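Local coordinates for protein Ves (Pseudomonas fluorescens, PDB 5V00) that is a bicupin of unknown molecular function that takes part in histidine utilization, at residues Val72-Gly77 against Gly162-Leu167; Leu129-Gly134 against Leu146-Ala151. All coordinates share one frame; numbering follows the deposited sequence.

Interaction 1. Residues Val72-Gly77 against Gly162-Leu167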
ATOM      1  N   VAL B  72     -20.531   8.645   0.770  1.00 19.04           N
ATOM      2  CA  VAL B  72     -20.040   9.994   0.497  1.00 20.49           C
ATOM      3  C   VAL B  72     -19.185  10.505   1.626  1.00 21.64           C
ATOM      4  O   VAL B  72     -19.607  10.452   2.774  1.00 21.87           O
ATOM      5  CB  VAL B  72     -21.216  11.020   0.283  1.00 20.97           C
ATOM      6  CG1 VAL B  72     -20.709  12.447   0.245  1.00 25.47           C
ATOM      7  CG2 VAL B  72     -21.998  10.607  -0.968  1.00 21.86           C
ATOM      8  N   ILE B  73     -17.967  10.953   1.321  1.00 20.07           N
ATOM      9  CA  ILE B  73     -17.076  11.495   2.313  1.00 18.94           C
ATOM     10  C   ILE B  73     -16.645  12.953   2.126  1.00 22.87           C
ATOM     11  O   ILE B  73     -16.122  13.579   3.074  1.00 24.19           O
ATOM     12  CB  ILE B  73     -15.810  10.623   2.594  1.00 22.26           C
ATOM     13  CG1 ILE B  73     -14.942  10.572   1.340  1.00 23.17           C
ATOM     14  CG2 ILE B  73     -16.204   9.232   3.051  1.00 20.36           C
ATOM     15  CD1 ILE B  73     -13.641   9.844   1.486  1.00 23.97           C
ATOM     16  N   GLN B  74     -16.905  13.510   0.957  1.00 24.27           N
ATOM     17  CA  GLN B  74     -16.699  14.924   0.772  1.00 27.85           C
ATOM     18  C   GLN B  74     -17.731  15.402  -0.228  1.00 23.10           C
ATOM     19  O   GLN B  74     -18.091  14.691  -1.174  1.00 24.67           O
ATOM     20  CB  GLN B  74     -15.308  15.192   0.179  1.00 30.70           C
ATOM     21  CG  GLN B  74     -14.823  16.615   0.318  1.00 37.15           C
ATOM     22  CD  GLN B  74     -13.327  16.677  -0.053  1.00 41.02           C
ATOM     23  OE1 GLN B  74     -12.477  16.071   0.621  1.00 42.13           O
ATOM     24  NE2 GLN B  74     -13.038  17.278  -1.177  1.00 47.05           N
ATOM     25  N   GLY B  75     -18.142  16.630   0.016  1.00 27.88           N
ATOM     26  CA  GLY B  75     -19.263  17.199  -0.729  1.00 29.77           C
ATOM     27  C   GLY B  75     -20.584  16.913  -0.032  1.00 28.40           C
ATOM     28  O   GLY B  75     -20.681  16.194   0.932  1.00 27.64           O
ATOM     29  N   ALA B  76     -21.651  17.501  -0.552  1.00 26.51           N
ATOM     30  CA  ALA B  76     -22.916  17.507   0.213  1.00 26.82           C
ATOM     31  C   ALA B  76     -23.828  16.334  -0.095  1.00 25.14           C
ATOM     32  O   ALA B  76     -24.822  16.152   0.613  1.00 30.17           O
ATOM     33  CB  ALA B  76     -23.656  18.848  -0.055  1.00 31.66           C
ATOM     34  N   GLY B  77     -23.540  15.530  -1.104  1.00 25.69           N
ATOM     35  CA  GLY B  77     -24.317  14.386  -1.463  1.00 25.12           C
ATOM     36  C   GLY B  77     -24.657  14.337  -2.897  1.00 24.08           C
ATOM     37  O   GLY B  77     -24.334  15.279  -3.622  1.00 27.64           O
ATOM     38  N   GLY B 162      -4.933  10.825  10.331  1.00 20.31           N
ATOM     39  CA  GLY B 162      -5.579  11.998   9.878  1.00 20.90           C
ATOM     40  C   GLY B 162      -6.594  11.732   8.824  1.00 21.98           C
ATOM     41  O   GLY B 162      -6.948  10.550   8.558  1.00 21.05           O
ATOM     42  N   HIS B 163      -7.152  12.812   8.199  1.00 22.47           N
ATOM     43  CA  HIS B 163      -8.234  12.652   7.232  1.00 22.20           C
ATOM     44  C   HIS B 163      -7.874  11.734   6.090  1.00 21.60           C
ATOM     45  O   HIS B 163      -6.868  11.971   5.386  1.00 20.12           O
ATOM     46  CB  HIS B 163      -8.719  13.999   6.606  1.00 26.12           C
ATOM     47  CG  HIS B 163      -9.671  14.746   7.449  1.00 32.42           C
ATOM     48  ND1 HIS B 163     -11.037  14.607   7.309  1.00 35.10           N
ATOM     49  CD2 HIS B 163      -9.474  15.610   8.472  1.00 34.57           C
ATOM     50  CE1 HIS B 163     -11.635  15.400   8.193  1.00 36.34           C
ATOM     51  NE2 HIS B 163     -10.717  15.979   8.938  1.00 31.39           N
ATOM     52  N   HIS B 164      -8.586  10.644   5.949  1.00 17.91           N
ATOM     53  CA  HIS B 164      -8.497   9.664   4.864  1.00 18.64           C
ATOM     54  C   HIS B 164      -7.275   8.768   4.918  1.00 18.47           C
ATOM     55  O   HIS B 164      -7.098   7.953   4.026  1.00 21.10           O
ATOM     56  CB  HIS B 164      -8.624  10.269   3.483  1.00 21.59           C
ATOM     57  CG  HIS B 164      -9.819  11.158   3.359  1.00 24.82           C
ATOM     58  ND1 HIS B 164      -9.969  12.041   2.297  1.00 27.51           N
ATOM     59  CD2 HIS B 164     -10.923  11.285   4.140  1.00 25.91           C
ATOM     60  CE1 HIS B 164     -11.137  12.664   2.433  1.00 25.08           C
ATOM     61  NE2 HIS B 164     -11.743  12.229   3.536  1.00 27.45           N
ATOM     62  N   ASP B 165      -6.573   8.814   6.053  1.00 19.17           N
ATOM     63  CA  ASP B 165      -5.542   7.825   6.336  1.00 19.42           C
ATOM     64  C   ASP B 165      -6.248   6.520   6.758  1.00 20.87           C
ATOM     65  O   ASP B 165      -7.408   6.573   7.254  1.00 18.46           O
ATOM     66  CB  ASP B 165      -4.621   8.298   7.470  1.00 18.42           C
ATOM     67  CG  ASP B 165      -3.752   9.503   7.135  1.00 18.55           C
ATOM     68  OD1 ASP B 165      -3.541   9.821   5.925  1.00 20.59           O
ATOM     69  OD2 ASP B 165      -3.256  10.130   8.101  1.00 20.99           O
ATOM     70  N   CYS B 166      -5.611   5.374   6.541  1.00 17.79           N
ATOM     71  CA  CYS B 166      -6.224   4.070   6.839  1.00 18.02           C
ATOM     72  C   CYS B 166      -5.249   3.121   7.496  1.00 20.04           C
ATOM     73  O   CYS B 166      -4.176   2.926   6.970  1.00 20.34           O
ATOM     74  CB  CYS B 166      -6.671   3.455   5.503  1.00 19.91           C
ATOM     75  SG  CYS B 166      -7.605   1.943   5.583  1.00 20.53           S
ATOM     76  N   LEU B 167      -5.619   2.537   8.641  1.00 17.70           N
ATOM     77  CA  LEU B 167      -4.851   1.520   9.292  1.00 19.28           C
ATOM     78  C   LEU B 167      -5.361   0.184   8.852  1.00 20.63           C
ATOM     79  O   LEU B 167      -6.583  -0.008   8.635  1.00 19.80           O
ATOM     80  CB  LEU B 167      -5.000   1.684  10.788  1.00 20.38           C
ATOM     81  CG  LEU B 167      -4.194   0.696  11.601  1.00 20.14           C
ATOM     82  CD1 LEU B 167      -3.530   1.340  12.788  1.00 21.87           C
ATOM     83  CD2 LEU B 167      -5.013  -0.508  11.992  1.00 22.18           C
TER
HETATM   84  O   HOH W   1     -13.960  13.278   4.854  1.00 36.34           O
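I73 and H164 make a CH-pi contact, backed by a water bridge, between two antiparallel sheets of this bicupin. Strand 67-74 of the six-stranded sheet ends facing the loop that leads into strand 166-170 of the five-stranded one. The contact is small and near the surface: 118 Å² is buried in total, and no direct hydrogen bond joins the segments. Two motifs set it up. I73 and Q74 form a classic beta bulge opposite R114, and the side chains of both start out toward the segment 162-167. On the other side, a type II turn runs from G162 to D165, closed by D165 N to G162 O (3.1 Å), with H164 at its third position. D165 holds the turn further through a carboxylate oxygen that accepts from G162 N, while that same oxygen pairs with R15. The imidazole receives I73 CD1 over one face, 3.9 Å from the ring centroid and 22° off its normal. I73 CG1 lies between the backbone N and carbonyl carbon (chi1 65°), and the extended chi2 carries CD1 on to the ring. H163 CB lies beyond the opposite face, displaced toward the rim. Q74 comes up at the ring edge, its amide turned 20° from the imidazole plane, with OE1 4.1 Å from H164 CE1. Replacing H164 by an alanine would probably take the ring face away from I73 CD1 and leave the bridging water without its imidazole partner. That water donates to I73 O at 2.8 Å and lies in the imidazole plane, 2.8 Å from H164 NE2.

Interaction 2. Residues Leu129-Gly134 against Leu146-Ala151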
ATOM      1  N   LEU B 129     -18.923  -3.870   7.627  1.00 16.75           N
ATOM      2  CA  LEU B 129     -18.586  -2.469   7.549  1.00 16.09           C
ATOM      3  C   LEU B 129     -19.449  -1.678   8.521  1.00 19.66           C
ATOM      4  O   LEU B 129     -20.645  -1.922   8.592  1.00 20.81           O
ATOM      5  CB  LEU B 129     -18.862  -1.951   6.085  1.00 17.96           C
ATOM      6  CG  LEU B 129     -18.620  -0.462   5.826  1.00 18.70           C
ATOM      7  CD1 LEU B 129     -18.065  -0.188   4.418  1.00 21.31           C
ATOM      8  CD2 LEU B 129     -19.792   0.388   6.113  1.00 20.43           C
ATOM      9  N   GLN B 130     -18.864  -0.726   9.251  1.00 18.29           N
ATOM     10  CA  GLN B 130     -19.627   0.133  10.149  1.00 18.39           C
ATOM     11  C   GLN B 130     -18.934   1.481  10.355  1.00 19.75           C
ATOM     12  O   GLN B 130     -17.767   1.541  10.731  1.00 18.67           O
ATOM     13  CB  GLN B 130     -19.753  -0.595  11.466  1.00 16.38           C
ATOM     14  CG  GLN B 130     -20.535   0.207  12.514  1.00 18.63           C
ATOM     15  CD  GLN B 130     -20.716  -0.529  13.818  1.00 21.96           C
ATOM     16  OE1 GLN B 130     -20.127  -1.553  14.067  1.00 20.78           O
ATOM     17  NE2 GLN B 130     -21.514   0.084  14.712  1.00 23.35           N
ATOM     18  N   TRP B 131     -19.645   2.566  10.132  1.00 17.81           N
ATOM     19  CA  TRP B 131     -19.187   3.914  10.499  1.00 18.29           C
ATOM     20  C   TRP B 131     -19.461   4.149  11.982  1.00 21.64           C
ATOM     21  O   TRP B 131     -20.572   3.806  12.492  1.00 20.11           O
ATOM     22  CB  TRP B 131     -19.893   4.952   9.651  1.00 17.69           C
ATOM     23  CG  TRP B 131     -19.439   4.974   8.248  1.00 17.53           C
ATOM     24  CD1 TRP B 131     -19.971   4.325   7.192  1.00 18.58           C
ATOM     25  CD2 TRP B 131     -18.349   5.727   7.751  1.00 18.22           C
ATOM     26  NE1 TRP B 131     -19.278   4.607   6.053  1.00 19.61           N
ATOM     27  CE2 TRP B 131     -18.260   5.463   6.374  1.00 18.87           C
ATOM     28  CE3 TRP B 131     -17.379   6.520   8.357  1.00 20.25           C
ATOM     29  CZ2 TRP B 131     -17.255   6.010   5.547  1.00 18.61           C
ATOM     30  CZ3 TRP B 131     -16.398   7.122   7.529  1.00 19.39           C
ATOM     31  CH2 TRP B 131     -16.324   6.803   6.142  1.00 18.58           C
ATOM     32  N   VAL B 132     -18.457   4.685  12.686  1.00 18.72           N
ATOM     33  CA  VAL B 132     -18.509   4.859  14.148  1.00 19.62           C
ATOM     34  C   VAL B 132     -17.975   6.214  14.557  1.00 20.21           C
ATOM     35  O   VAL B 132     -17.367   6.946  13.727  1.00 19.97           O
ATOM     36  CB  VAL B 132     -17.791   3.729  14.922  1.00 19.26           C
ATOM     37  CG1 VAL B 132     -18.351   2.359  14.627  1.00 19.14           C
ATOM     38  CG2 VAL B 132     -16.303   3.825  14.697  1.00 20.11           C
ATOM     39  N   ASP B 133     -18.187   6.588  15.844  1.00 21.51           N
ATOM     40  CA  ASP B 133     -17.621   7.814  16.343  1.00 20.92           C
ATOM     41  C   ASP B 133     -17.404   7.643  17.807  1.00 21.33           C
ATOM     42  O   ASP B 133     -17.860   6.665  18.416  1.00 20.72           O
ATOM     43  CB  ASP B 133     -18.526   8.983  16.033  1.00 21.91           C
ATOM     44  CG  ASP B 133     -17.856  10.364  16.158  1.00 26.20           C
ATOM     45  OD1 ASP B 133     -16.636  10.535  16.405  1.00 26.59           O
ATOM     46  OD2 ASP B 133     -18.662  11.311  15.927  1.00 32.27           O
ATOM     47  N   GLY B 134     -16.680   8.554  18.407  1.00 20.19           N
ATOM     48  CA  GLY B 134     -16.449   8.488  19.845  1.00 23.42           C
ATOM     49  C   GLY B 134     -15.479   7.372  20.212  1.00 22.53           C
ATOM     50  O   GLY B 134     -14.653   6.934  19.418  1.00 24.75           O
ATOM     51  N   LEU B 146      -9.660  -3.019   8.892  1.00 17.21           N
ATOM     52  CA  LEU B 146      -9.322  -1.769   8.269  1.00 17.93           C
ATOM     53  C   LEU B 146     -10.016  -0.642   9.057  1.00 18.11           C
ATOM     54  O   LEU B 146     -11.225  -0.790   9.449  1.00 18.26           O
ATOM     55  CB  LEU B 146      -9.771  -1.691   6.789  1.00 19.36           C
ATOM     56  CG  LEU B 146      -9.121  -2.773   5.946  1.00 23.26           C
ATOM     57  CD1 LEU B 146     -10.051  -3.010   4.741  1.00 26.96           C
ATOM     58  CD2 LEU B 146      -7.792  -2.227   5.441  1.00 23.74           C
ATOM     59  N   VAL B 147      -9.313   0.425   9.289  1.00 15.92           N
ATOM     60  CA  VAL B 147      -9.828   1.621   9.984  1.00 16.13           C
ATOM     61  C   VAL B 147      -9.547   2.821   9.130  1.00 17.72           C
ATOM     62  O   VAL B 147      -8.413   3.245   9.011  1.00 17.92           O
ATOM     63  CB  VAL B 147      -9.266   1.823  11.417  1.00 15.88           C
ATOM     64  CG1 VAL B 147      -9.890   2.998  12.096  1.00 18.55           C
ATOM     65  CG2 VAL B 147      -9.481   0.594  12.275  1.00 17.40           C
ATOM     66  N   PHE B 148     -10.607   3.434   8.570  1.00 16.14           N
ATOM     67  CA  PHE B 148     -10.477   4.574   7.646  1.00 17.43           C
ATOM     68  C   PHE B 148     -10.986   5.829   8.317  1.00 20.10           C
ATOM     69  O   PHE B 148     -12.162   5.905   8.698  1.00 18.72           O
ATOM     70  CB  PHE B 148     -11.311   4.309   6.389  1.00 16.56           C
ATOM     71  CG  PHE B 148     -11.325   5.437   5.394  1.00 16.91           C
ATOM     72  CD1 PHE B 148     -10.236   5.645   4.559  1.00 19.78           C
ATOM     73  CD2 PHE B 148     -12.434   6.265   5.271  1.00 17.76           C
ATOM     74  CE1 PHE B 148     -10.213   6.690   3.676  1.00 19.91           C
ATOM     75  CE2 PHE B 148     -12.419   7.345   4.441  1.00 18.65           C
ATOM     76  CZ  PHE B 148     -11.347   7.527   3.554  1.00 18.61           C
ATOM     77  N   SER B 149     -10.116   6.804   8.521  1.00 17.90           N
ATOM     78  CA  SER B 149     -10.419   8.050   9.221  1.00 19.44           C
ATOM     79  C   SER B 149     -11.135   9.117   8.391  1.00 21.25           C
ATOM     80  O   SER B 149     -10.715   9.357   7.236  1.00 19.84           O
ATOM     81  CB  SER B 149      -9.107   8.675   9.729  1.00 19.74           C
ATOM     82  OG  SER B 149      -9.345   9.945  10.274  1.00 19.51           O
ATOM     83  N   VAL B 150     -12.147   9.772   8.975  1.00 18.58           N
ATOM     84  CA  VAL B 150     -12.699  10.974   8.384  1.00 19.34           C
ATOM     85  C   VAL B 150     -12.565  12.124   9.369  1.00 22.43           C
ATOM     86  O   VAL B 150     -13.419  12.991   9.418  1.00 24.72           O
ATOM     87  CB  VAL B 150     -14.141  10.771   7.840  1.00 20.34           C
ATOM     88  CG1 VAL B 150     -14.167   9.766   6.682  1.00 20.59           C
ATOM     89  CG2 VAL B 150     -15.082  10.347   8.935  1.00 22.08           C
ATOM     90  N   ALA B 151     -11.512  12.104  10.181  1.00 20.06           N
ATOM     91  CA  ALA B 151     -11.329  13.136  11.220  1.00 23.52           C
ATOM     92  C   ALA B 151      -9.888  13.540  11.278  1.00 24.67           C
ATOM     93  O   ALA B 151      -8.992  12.820  10.767  1.00 22.48           O
ATOM     94  CB  ALA B 151     -11.763  12.644  12.575  1.00 23.69           C
TER
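The phenyl ring of F148 receives the indole of W131 at its edge: W131 CH2 lies near the phenyl plane, 4.0 Å from F148 CD2. The indole also has V150 at its own edge: V150 CG1 lies close to the ring plane, 3.6 Å from W131 CZ3 and 3.7 Å from W131 CH2. The second valine methyl, V150 CG2, adds a contact of 3.8 Å to W131 CZ3, so the outer corner of the six-membered ring fits against both branches of the valine. F148 is also stacked with F116 of strand 113-120. W131 and F148 extend side by side in the same direction, and V150 crosses the tryptophan at about a right angle. With CG anti to the carbonyl carbon (chi1 -72°) and the ring turned about CB-CG (chi2 94°), the benzene half of the indole reaches V150 and F148, although the CB bond itself is not aimed at them. At the other end of the indole, NE1 is hydrogen-bonded to T71 OG1, which probably helps to set how the ring is turned. Past F148 the chain leaves its strand through an ST turn: A151 N donates to S149 OG over 3.1 Å at 169°, a nearly straight bond spanning V150. The CA atoms of W131 and F148 are 9.2 Å apart, in keeping with one intervening strand. That strand is 184-191, which separates 125-132 from 144-149 in the five-stranded sheet, and its C185 touches W131. Across from them, strand 67-74 packs I73 against both aromatic residues, and strand 47-54 brings I51 to F148.

In the fold
The centres of the two interactions lie 10 Å apart, and strands 166-170 and 144-149, adjacent in the five-stranded sheet, tie them together. Backbone pairs join them directly: H164 N to S149 O and L167 O to V147 N, each 2.8 Å, are probable hydrogen bonds. Along the chain the order is 72-77, 129-134, 146-151, 162-167, so both halves of interaction 2 fall between those of interaction 1. I73 is common to both neighbourhoods. Interaction 1 therefore spans two sheets, while interaction 2 lies within one and presents aromatic rings to the other, consistent with two cupin halves packed together in a helix-free chain.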